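Local coordinates for bartonella effector protein (Bep) substrate of VirB T4SS (Bartonella clarridgeiae, PDB 4YK2), which is an effector whose BID domain, the part described here, probably forms part of the signal for its translocation by the VirB type IV secretion system, at residues 32-37 / 118-123; 39-44 / 111-116; 46-51 / 104-109. All blocks are in the same frame, centred on the assembly; numbering follows the deposited sequence.

Contact 1: residues 32-37 / 118-123; sequences HSIQEQ and DAVENS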
loop_
_atom_site.group_PDB
_atom_site.type_symbol
_atom_site.label_atom_id
_atom_site.label_comp_id
_atom_site.label_asym_id
_atom_site.label_seq_id
_atom_site.Cartn_x
_atom_site.Cartn_y
_atom_site.Cartn_z
ATOM N N HIS A 32 14.199 5.661 -5.725
ATOM C CA HIS A 32 13.153 6.604 -6.098
ATOM C C HIS A 32 11.783 5.940 -6.258
ATOM O O HIS A 32 10.780 6.463 -5.779
ATOM C CB HIS A 32 13.520 7.330 -7.393
ATOM C CG HIS A 32 12.415 8.176 -7.933
ATOM N ND1 HIS A 32 12.114 9.421 -7.424
ATOM C CD2 HIS A 32 11.527 7.953 -8.934
ATOM C CE1 HIS A 32 11.090 9.930 -8.088
ATOM N NE2 HIS A 32 10.714 9.058 -9.007
ATOM N N SER A 33 11.728 4.798 -6.934
ATOM C CA SER A 33 10.441 4.155 -7.164
ATOM C C SER A 33 9.864 3.594 -5.854
ATOM O O SER A 33 8.640 3.532 -5.680
ATOM C CB SER A 33 10.566 3.043 -8.192
ATOM O OG SER A 33 11.488 2.065 -7.746
ATOM N N ILE A 34 10.745 3.171 -4.950
ATOM C CA ILE A 34 10.315 2.736 -3.620
ATOM C C ILE A 34 9.685 3.906 -2.884
ATOM O O ILE A 34 8.583 3.799 -2.334
ATOM C CB ILE A 34 11.478 2.154 -2.807
ATOM C CG1 ILE A 34 11.933 0.832 -3.420
ATOM C CG2 ILE A 34 11.066 1.971 -1.330
ATOM C CD1 ILE A 34 13.153 0.233 -2.742
ATOM N N GLN A 35 10.387 5.033 -2.892
ATOM C CA GLN A 35 9.924 6.209 -2.181
ATOM C C GLN A 35 8.599 6.741 -2.734
ATOM O O GLN A 35 7.714 7.112 -1.964
ATOM C CB GLN A 35 10.984 7.293 -2.219
ATOM C CG GLN A 35 10.649 8.519 -1.408
ATOM C CD GLN A 35 11.732 9.578 -1.517
ATOM O OE1 GLN A 35 12.232 10.088 -0.505
ATOM N NE2 GLN A 35 12.109 9.909 -2.748
ATOM N N GLU A 36 8.451 6.767 -4.056
ATOM C CA GLU A 36 7.200 7.231 -4.641
ATOM C C GLU A 36 6.003 6.333 -4.284
ATOM O O GLU A 36 4.887 6.824 -4.129
ATOM C CB GLU A 36 7.319 7.334 -6.169
ATOM C CG GLU A 36 8.075 8.582 -6.647
ATOM C CD GLU A 36 7.521 9.880 -6.052
ATOM O OE1 GLU A 36 6.374 10.258 -6.394
ATOM O OE2 GLU A 36 8.234 10.523 -5.241
ATOM N N GLN A 37 6.223 5.024 -4.184
ATOM C CA GLN A 37 5.128 4.128 -3.796
ATOM C C GLN A 37 4.766 4.315 -2.332
ATOM O O GLN A 37 3.585 4.295 -1.980
ATOM C CB GLN A 37 5.485 2.669 -4.071
ATOM C CG GLN A 37 5.594 2.368 -5.576
ATOM C CD GLN A 37 4.399 2.883 -6.350
ATOM O OE1 GLN A 37 3.250 2.705 -5.933
ATOM N NE2 GLN A 37 4.656 3.525 -7.487
ATOM N N ASP A 118 7.320 -4.960 -5.741
ATOM C CA ASP A 118 8.129 -5.207 -6.931
ATOM C C ASP A 118 9.425 -4.416 -6.891
ATOM O O ASP A 118 10.479 -4.920 -7.275
ATOM C CB ASP A 118 7.364 -4.844 -8.208
ATOM C CG ASP A 118 6.274 -5.848 -8.554
ATOM O OD1 ASP A 118 6.218 -6.918 -7.916
ATOM O OD2 ASP A 118 5.481 -5.565 -9.477
ATOM N N ALA A 119 9.340 -3.167 -6.436
ATOM C CA ALA A 119 10.510 -2.297 -6.390
ATOM C C ALA A 119 11.483 -2.792 -5.329
ATOM O O ALA A 119 12.692 -2.797 -5.544
ATOM C CB ALA A 119 10.103 -0.861 -6.119
ATOM N N VAL A 120 10.952 -3.221 -4.189
ATOM C CA VAL A 120 11.781 -3.791 -3.134
ATOM C C VAL A 120 12.437 -5.081 -3.627
ATOM O O VAL A 120 13.640 -5.288 -3.458
ATOM C CB VAL A 120 10.963 -4.052 -1.855
ATOM C CG1 VAL A 120 11.810 -4.803 -0.833
ATOM C CG2 VAL A 120 10.443 -2.740 -1.265
ATOM N N GLU A 121 11.633 -5.947 -4.233
ATOM C CA GLU A 121 12.111 -7.222 -4.756
ATOM C C GLU A 121 13.207 -7.016 -5.800
ATOM O O GLU A 121 14.153 -7.797 -5.883
ATOM C CB GLU A 121 10.950 -8.011 -5.368
ATOM C CG GLU A 121 11.320 -9.381 -5.892
ATOM C CD GLU A 121 11.096 -10.473 -4.871
ATOM O OE1 GLU A 121 12.086 -11.088 -4.423
ATOM O OE2 GLU A 121 9.924 -10.722 -4.523
ATOM N N ASN A 122 13.081 -5.958 -6.589
ATOM C CA ASN A 122 14.061 -5.689 -7.632
ATOM C C ASN A 122 15.355 -5.137 -7.045
ATOM O O ASN A 122 16.440 -5.424 -7.547
ATOM C CB ASN A 122 13.503 -4.711 -8.672
ATOM C CG ASN A 122 14.575 -4.218 -9.638
ATOM O OD1 ASN A 122 14.920 -4.902 -10.606
ATOM N ND2 ASN A 122 15.116 -3.033 -9.368
ATOM N N SER A 123 15.242 -4.345 -5.985
ATOM C CA SER A 123 16.412 -3.728 -5.376
ATOM C C SER A 123 17.301 -4.771 -4.710
ATOM O O SER A 123 18.500 -4.556 -4.549
ATOM C CB SER A 123 15.998 -2.676 -4.353
ATOM O OG SER A 123 15.391 -3.286 -3.225
#
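I34 on helix 21-49 packs against A119 and V120 on helix 106-123, near one end of the four-helix bundle that, topped with a hook, makes up the BID domain. The axes of the two short segments run at 157° to each other and approach to 9.1 Å. An alanine suits A119, since its single methyl leaves room for the side chain of I34 where the two backbones come nearest. I34 CG1 lies 3.7 Å from A119 CB. Its chi1 of -68° sets CG1 beside the backbone N, anti to the carbonyl carbon, and CD1 then extends onward, anti, toward V120. There I34 CD1 comes to 4.3 Å from V120 CG2, a looser touch, while V120 itself is buried and also rests on P66 of a connecting loop. The branched, purely apolar isoleucine can thus serve two neighbours of the facing helix at once.

The rest is served by small polar residues, which suit a contact close to the surface. S33 sets its OG 3.6 Å from A119 CB, but the hydroxyl finds its hydrogen bond within its own helix, at the carbonyl of S30. S123 behaves likewise: its OG, 4.2 Å from I34 CD1, donates to V120 O at 2.7 Å, from 22° outside the carbonyl plane.

Contact 2: residues 39-44 / 111-116; sequences KEIRRL and EAIHKY
I41 and A112 meet at the middle of the four-helix bundle, where I41 CG1 rests 3.7 Å from A112 CB. Small and large are paired: the alanine lets the two backbones approach, and the isoleucine fills the space beside it. The chain of I41 is extended at chi2, 171°, which carries CD1 past the alanine to two further residues of helix 106-123. On one of them I41 CD1 lies 3.9 Å from I113 CG1; on the other it is 3.8 Å from Y116 CB. The latter contact is with the root of the tyrosine, the two side chains crossing at about a right angle. L44, one turn after I41, adds its CD1 at 4.3 Å from A112 CB, so the methyl of A112 is shared by two branched aliphatic residues.

At the border of this apolar patch E40 brings only its aliphatic part, CG, to A112. Its carboxylate turns instead to the same helix, where R43, three residues on, grips the carboxylate of E40 side-on in a salt bridge: R43 NE donates to E40 OE1 at 2.8 Å and R43 NH2 to E40 OE2 at 2.6 Å. Both acceptors lie in the guanidinium plane, although R43 NE meets E40 OE1 from 37° above the carboxylate plane. The paired charges probably help to steady the side chain of E40 beside the core.

Further out, helix 56-64 covers the patch through L59 on I41, I62 on I113 and H63 on Y116, while L76 of helix 69-78 packs on I113.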
loop_
_atom_site.group_PDB
_atom_site.type_symbol
_atom_site.label_atom_id
_atom_site.label_comp_id
_atom_site.label_asym_id
_atom_site.label_seq_id
_atom_site.Cartn_x
_atom_site.Cartn_y
_atom_site.Cartn_z
ATOM N N LYS A 39 4.930 6.998 -0.655
ATOM C CA LYS A 39 4.147 8.224 -0.593
ATOM C C LYS A 39 2.699 7.985 -1.040
ATOM O O LYS A 39 1.757 8.435 -0.392
ATOM C CB LYS A 39 4.808 9.302 -1.460
ATOM C CG LYS A 39 4.119 10.664 -1.456
ATOM C CD LYS A 39 4.886 11.633 -2.382
ATOM C CE LYS A 39 4.380 13.069 -2.280
ATOM N NZ LYS A 39 5.292 14.035 -2.964
ATOM N N GLU A 40 2.521 7.297 -2.160
ATOM C CA GLU A 40 1.178 7.029 -2.656
ATOM C C GLU A 40 0.412 6.089 -1.711
ATOM O O GLU A 40 -0.798 6.243 -1.530
ATOM C CB GLU A 40 1.233 6.446 -4.072
ATOM C CG GLU A 40 -0.124 6.126 -4.705
ATOM C CD GLU A 40 -0.950 7.365 -5.057
ATOM O OE1 GLU A 40 -0.586 8.489 -4.660
ATOM O OE2 GLU A 40 -1.983 7.213 -5.740
ATOM N N ILE A 41 1.112 5.129 -1.104
ATOM C CA ILE A 41 0.472 4.254 -0.110
ATOM C C ILE A 41 -0.030 5.064 1.097
ATOM O O ILE A 41 -1.125 4.812 1.617
ATOM C CB ILE A 41 1.424 3.121 0.318
ATOM C CG1 ILE A 41 1.616 2.144 -0.858
ATOM C CG2 ILE A 41 0.856 2.370 1.539
ATOM C CD1 ILE A 41 2.709 1.100 -0.632
ATOM N N ARG A 42 0.764 6.036 1.544
ATOM C CA ARG A 42 0.322 6.907 2.629
ATOM C C ARG A 42 -0.926 7.704 2.229
ATOM O O ARG A 42 -1.882 7.798 3.005
ATOM C CB ARG A 42 1.441 7.865 3.063
ATOM C CG ARG A 42 2.464 7.242 4.015
ATOM C CD ARG A 42 3.367 8.294 4.651
ATOM N NE ARG A 42 4.029 9.121 3.647
ATOM C CZ ARG A 42 5.251 8.894 3.178
ATOM N NH1 ARG A 42 5.960 7.866 3.624
ATOM N NH2 ARG A 42 5.760 9.703 2.266
ATOM N N ARG A 43 -0.910 8.270 1.022
ATOM C CA ARG A 43 -2.025 9.079 0.524
ATOM C C ARG A 43 -3.298 8.252 0.422
ATOM O O ARG A 43 -4.370 8.670 0.878
ATOM C CB ARG A 43 -1.693 9.689 -0.849
ATOM C CG ARG A 43 -2.679 10.782 -1.293
ATOM C CD ARG A 43 -2.437 11.256 -2.745
ATOM N NE ARG A 43 -2.662 10.165 -3.698
ATOM C CZ ARG A 43 -3.854 9.832 -4.193
ATOM N NH1 ARG A 43 -4.939 10.501 -3.830
ATOM N NH2 ARG A 43 -3.966 8.826 -5.054
ATOM N N LEU A 44 -3.174 7.064 -0.153
ATOM C CA LEU A 44 -4.326 6.171 -0.290
ATOM C C LEU A 44 -4.799 5.576 1.048
ATOM O O LEU A 44 -6.001 5.357 1.242
ATOM C CB LEU A 44 -3.992 5.055 -1.277
ATOM C CG LEU A 44 -3.779 5.543 -2.721
ATOM C CD1 LEU A 44 -3.186 4.434 -3.558
ATOM C CD2 LEU A 44 -5.087 6.015 -3.355
ATOM N N GLU A 111 -2.742 -1.865 -5.717
ATOM C CA GLU A 111 -1.775 -1.735 -6.808
ATOM C C GLU A 111 -0.492 -1.073 -6.341
ATOM O O GLU A 111 0.597 -1.464 -6.749
ATOM C CB GLU A 111 -2.358 -0.939 -7.974
ATOM C CG GLU A 111 -3.424 -1.679 -8.741
ATOM C CD GLU A 111 -3.794 -0.982 -10.038
ATOM O OE1 GLU A 111 -2.914 -0.323 -10.643
ATOM O OE2 GLU A 111 -4.966 -1.090 -10.443
ATOM N N ALA A 112 -0.616 -0.075 -5.477
ATOM C CA ALA A 112 0.564 0.639 -5.008
ATOM C C ALA A 112 1.421 -0.267 -4.130
ATOM O O ALA A 112 2.647 -0.196 -4.163
ATOM C CB ALA A 112 0.167 1.890 -4.262
ATOM N N ILE A 113 0.773 -1.142 -3.368
ATOM C CA ILE A 113 1.496 -2.100 -2.541
ATOM C C ILE A 113 2.218 -3.125 -3.417
ATOM O O ILE A 113 3.356 -3.498 -3.128
ATOM C CB ILE A 113 0.543 -2.775 -1.528
ATOM C CG1 ILE A 113 0.130 -1.767 -0.454
ATOM C CG2 ILE A 113 1.200 -3.999 -0.882
ATOM C CD1 ILE A 113 -1.025 -2.259 0.435
ATOM N N HIS A 114 1.583 -3.563 -4.502
ATOM C CA HIS A 114 2.242 -4.479 -5.440
ATOM C C HIS A 114 3.456 -3.804 -6.097
ATOM O O HIS A 114 4.510 -4.429 -6.247
ATOM C CB HIS A 114 1.275 -4.968 -6.523
ATOM C CG HIS A 114 0.453 -6.155 -6.118
ATOM N ND1 HIS A 114 0.975 -7.427 -6.018
ATOM C CD2 HIS A 114 -0.864 -6.264 -5.805
ATOM C CE1 HIS A 114 0.022 -8.265 -5.644
ATOM N NE2 HIS A 114 -1.105 -7.586 -5.514
ATOM N N LYS A 115 3.313 -2.537 -6.478
ATOM C CA LYS A 115 4.439 -1.788 -7.059
ATOM C C LYS A 115 5.581 -1.606 -6.062
ATOM O O LYS A 115 6.747 -1.758 -6.415
ATOM C CB LYS A 115 3.976 -0.428 -7.569
ATOM C CG LYS A 115 3.139 -0.506 -8.832
ATOM C CD LYS A 115 2.792 0.873 -9.353
ATOM C CE LYS A 115 1.840 0.767 -10.543
ATOM N NZ LYS A 115 1.144 2.053 -10.819
ATOM N N TYR A 116 5.235 -1.280 -4.817
ATOM C CA TYR A 116 6.209 -1.181 -3.737
ATOM C C TYR A 116 6.970 -2.498 -3.575
ATOM O O TYR A 116 8.207 -2.520 -3.557
ATOM C CB TYR A 116 5.494 -0.790 -2.432
ATOM C CG TYR A 116 6.361 -0.852 -1.198
ATOM C CD1 TYR A 116 7.205 0.201 -0.862
ATOM C CD2 TYR A 116 6.314 -1.954 -0.351
ATOM C CE1 TYR A 116 7.989 0.144 0.263
ATOM C CE2 TYR A 116 7.094 -2.018 0.777
ATOM C CZ TYR A 116 7.926 -0.962 1.083
ATOM O OH TYR A 116 8.698 -1.028 2.214
#

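Contact 3: residues 46-51 / 104-109; sequences QIVFGN and KNISKL. With SO4 (sulfate ion), chain E.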
loop_
_atom_site.group_PDB
_atom_site.type_symbol
_atom_site.label_atom_id
_atom_site.label_comp_id
_atom_site.label_asym_id
_atom_site.label_seq_id
_atom_site.Cartn_x
_atom_site.Cartn_y
_atom_site.Cartn_z
ATOM N N GLN A 46 -4.667 7.043 3.966
ATOM C CA GLN A 46 -5.433 8.126 4.568
ATOM C C GLN A 46 -6.885 8.083 4.077
ATOM O O GLN A 46 -7.824 8.230 4.875
ATOM C CB GLN A 46 -4.785 9.481 4.257
ATOM C CG GLN A 46 -5.644 10.706 4.617
ATOM C CD GLN A 46 -6.000 10.777 6.096
ATOM O OE1 GLN A 46 -5.240 10.322 6.958
ATOM N NE2 GLN A 46 -7.162 11.357 6.396
ATOM N N ILE A 47 -7.073 7.859 2.778
ATOM C CA ILE A 47 -8.421 7.818 2.204
ATOM C C ILE A 47 -9.188 6.566 2.626
ATOM O O ILE A 47 -10.370 6.631 2.983
ATOM C CB ILE A 47 -8.375 7.912 0.662
ATOM C CG1 ILE A 47 -7.731 9.233 0.217
ATOM C CG2 ILE A 47 -9.781 7.786 0.097
ATOM C CD1 ILE A 47 -7.391 9.298 -1.286
ATOM N N VAL A 48 -8.521 5.418 2.573
ATOM C CA VAL A 48 -9.174 4.146 2.871
ATOM C C VAL A 48 -9.455 3.991 4.377
ATOM O O VAL A 48 -10.543 3.577 4.767
ATOM C CB VAL A 48 -8.323 2.962 2.347
ATOM C CG1 VAL A 48 -8.896 1.634 2.828
ATOM C CG2 VAL A 48 -8.238 2.996 0.826
ATOM N N PHE A 49 -8.476 4.334 5.215
ATOM C CA PHE A 49 -8.550 4.039 6.647
ATOM C C PHE A 49 -8.573 5.272 7.539
ATOM O O PHE A 49 -8.844 5.162 8.733
ATOM C CB PHE A 49 -7.364 3.162 7.078
ATOM C CG PHE A 49 -7.367 1.786 6.470
ATOM C CD1 PHE A 49 -8.364 0.872 6.791
ATOM C CD2 PHE A 49 -6.356 1.395 5.600
ATOM C CE1 PHE A 49 -8.369 -0.406 6.252
ATOM C CE2 PHE A 49 -6.349 0.114 5.043
ATOM C CZ PHE A 49 -7.358 -0.791 5.369
ATOM N N GLY A 50 -8.273 6.443 6.989
ATOM C CA GLY A 50 -8.200 7.631 7.825
ATOM C C GLY A 50 -6.893 7.702 8.594
ATOM O O GLY A 50 -6.759 8.504 9.506
ATOM N N ASN A 51 -5.927 6.864 8.225
ATOM C CA ASN A 51 -4.606 6.855 8.877
ATOM C C ASN A 51 -3.566 6.505 7.824
ATOM O O ASN A 51 -3.530 5.384 7.323
ATOM C CB ASN A 51 -4.562 5.858 10.049
ATOM C CG ASN A 51 -3.227 5.877 10.806
ATOM O OD1 ASN A 51 -2.226 6.434 10.347
ATOM N ND2 ASN A 51 -3.221 5.274 11.983
ATOM N N LYS A 104 -13.715 3.010 -2.904
ATOM C CA LYS A 104 -13.305 3.193 -4.296
ATOM C C LYS A 104 -11.803 3.390 -4.446
ATOM O O LYS A 104 -11.302 3.486 -5.560
ATOM C CB LYS A 104 -14.030 4.381 -4.924
ATOM C CG LYS A 104 -15.494 4.117 -5.219
ATOM C CD LYS A 104 -16.209 5.404 -5.612
ATOM C CE LYS A 104 -17.720 5.221 -5.617
ATOM N NZ LYS A 104 -18.432 6.483 -5.964
ATOM N N ASN A 105 -11.077 3.430 -3.337
ATOM C CA ASN A 105 -9.633 3.598 -3.431
ATOM C C ASN A 105 -8.857 2.366 -2.999
ATOM O O ASN A 105 -7.634 2.351 -3.060
ATOM C CB ASN A 105 -9.201 4.821 -2.623
ATOM C CG ASN A 105 -9.369 6.103 -3.412
ATOM O OD1 ASN A 105 -8.500 6.466 -4.191
ATOM N ND2 ASN A 105 -10.508 6.767 -3.246
ATOM N N ILE A 106 -9.570 1.324 -2.579
ATOM C CA ILE A 106 -8.921 0.087 -2.176
ATOM C C ILE A 106 -8.143 -0.544 -3.348
ATOM O O ILE A 106 -6.988 -0.954 -3.186
ATOM C CB ILE A 106 -9.959 -0.875 -1.574
ATOM C CG1 ILE A 106 -10.325 -0.385 -0.161
ATOM C CG2 ILE A 106 -9.438 -2.294 -1.533
ATOM C CD1 ILE A 106 -11.429 -1.160 0.497
ATOM N N SER A 107 -8.762 -0.605 -4.527
ATOM C CA SER A 107 -8.086 -1.146 -5.706
ATOM C C SER A 107 -6.718 -0.470 -5.956
ATOM O O SER A 107 -5.708 -1.150 -6.151
ATOM C CB SER A 107 -8.988 -1.002 -6.938
ATOM O OG SER A 107 -8.397 -1.599 -8.073
ATOM N N LYS A 108 -6.678 0.860 -5.915
ATOM C CA LYS A 108 -5.422 1.554 -6.186
ATOM C C LYS A 108 -4.430 1.383 -5.032
ATOM O O LYS A 108 -3.221 1.355 -5.262
ATOM C CB LYS A 108 -5.672 3.037 -6.482
ATOM C CG LYS A 108 -6.175 3.317 -7.915
ATOM C CD LYS A 108 -5.067 3.174 -8.967
ATOM C CE LYS A 108 -5.547 3.579 -10.364
ATOM N NZ LYS A 108 -4.419 3.726 -11.327
ATOM N N LEU A 109 -4.924 1.239 -3.804
ATOM C CA LEU A 109 -4.037 0.971 -2.671
ATOM C C LEU A 109 -3.345 -0.392 -2.856
ATOM O O LEU A 109 -2.136 -0.520 -2.665
ATOM C CB LEU A 109 -4.813 1.016 -1.342
ATOM C CG LEU A 109 -4.059 0.679 -0.047
ATOM C CD1 LEU A 109 -2.783 1.500 0.099
ATOM C CD2 LEU A 109 -4.966 0.885 1.177
HETATM S S SO4 E . -5.954 5.589 14.652
HETATM O O1 SO4 E . -6.603 6.524 13.736
HETATM O O2 SO4 E . -5.355 4.496 13.888
HETATM O O3 SO4 E . -6.951 5.033 15.558
HETATM O O4 SO4 E . -4.930 6.284 15.431
#
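The end of helix 21-49 and the start of helix 106-123 come together here in the four-helix bundle of the BID domain, with V48 as the central apolar residue. V48 CG1 touches I106 CG1 at 3.9 Å, the side chains crossing at about a right angle, while V48 CG2 sits between L109 CD2 and the backbone carbon of N105, 3.9 Å from each. A beta-branched valine suits the place because both branches start close to the backbone. L109 CD2 also reaches F49 CE2 at 4.2 Å, and V48 CG1 covers one face of the F49 ring over its centre.

Toward the surface, I47 CG2 packs against the amide of N105, 3.6 Å from ND2. That nitrogen is satisfied by a hydrogen bond to the carbonyl of Q101, so the amide can lie against a methyl group without losing its polar partner.

Helix 21-49 ends just beyond, where G50 adopts a positive phi of 79°, a conformation easy for a residue without a side chain. The next residue, N51, donates from ND2 to O2 of a sulfate ion, probably from the crystallisation liquor, at 3.0 Å with an N-H...O angle of 149°.

How the contacts relate
From the N terminus, helix 21-49 supplies the first side of contact 1, then of contact 2, then of contact 3. The chain next passes through helices 56-64 and 69-78, the small hairpin of strands 90-91 and 94-95, and helix 97-103, before helix 106-123 returns antiparallel and meets the partners in reverse order. Contact 3 therefore closes the shortest loop, contact 2 encloses it and contact 1 encloses both, with none crossing. The centres of contacts 1 and 3 are about 20 Å apart, on opposite sides of the chain's centre. Q37 bridges contacts 1 and 2 by packing on K115 and Y116; L44 bridges contacts 2 and 3 by packing on N105 and L109.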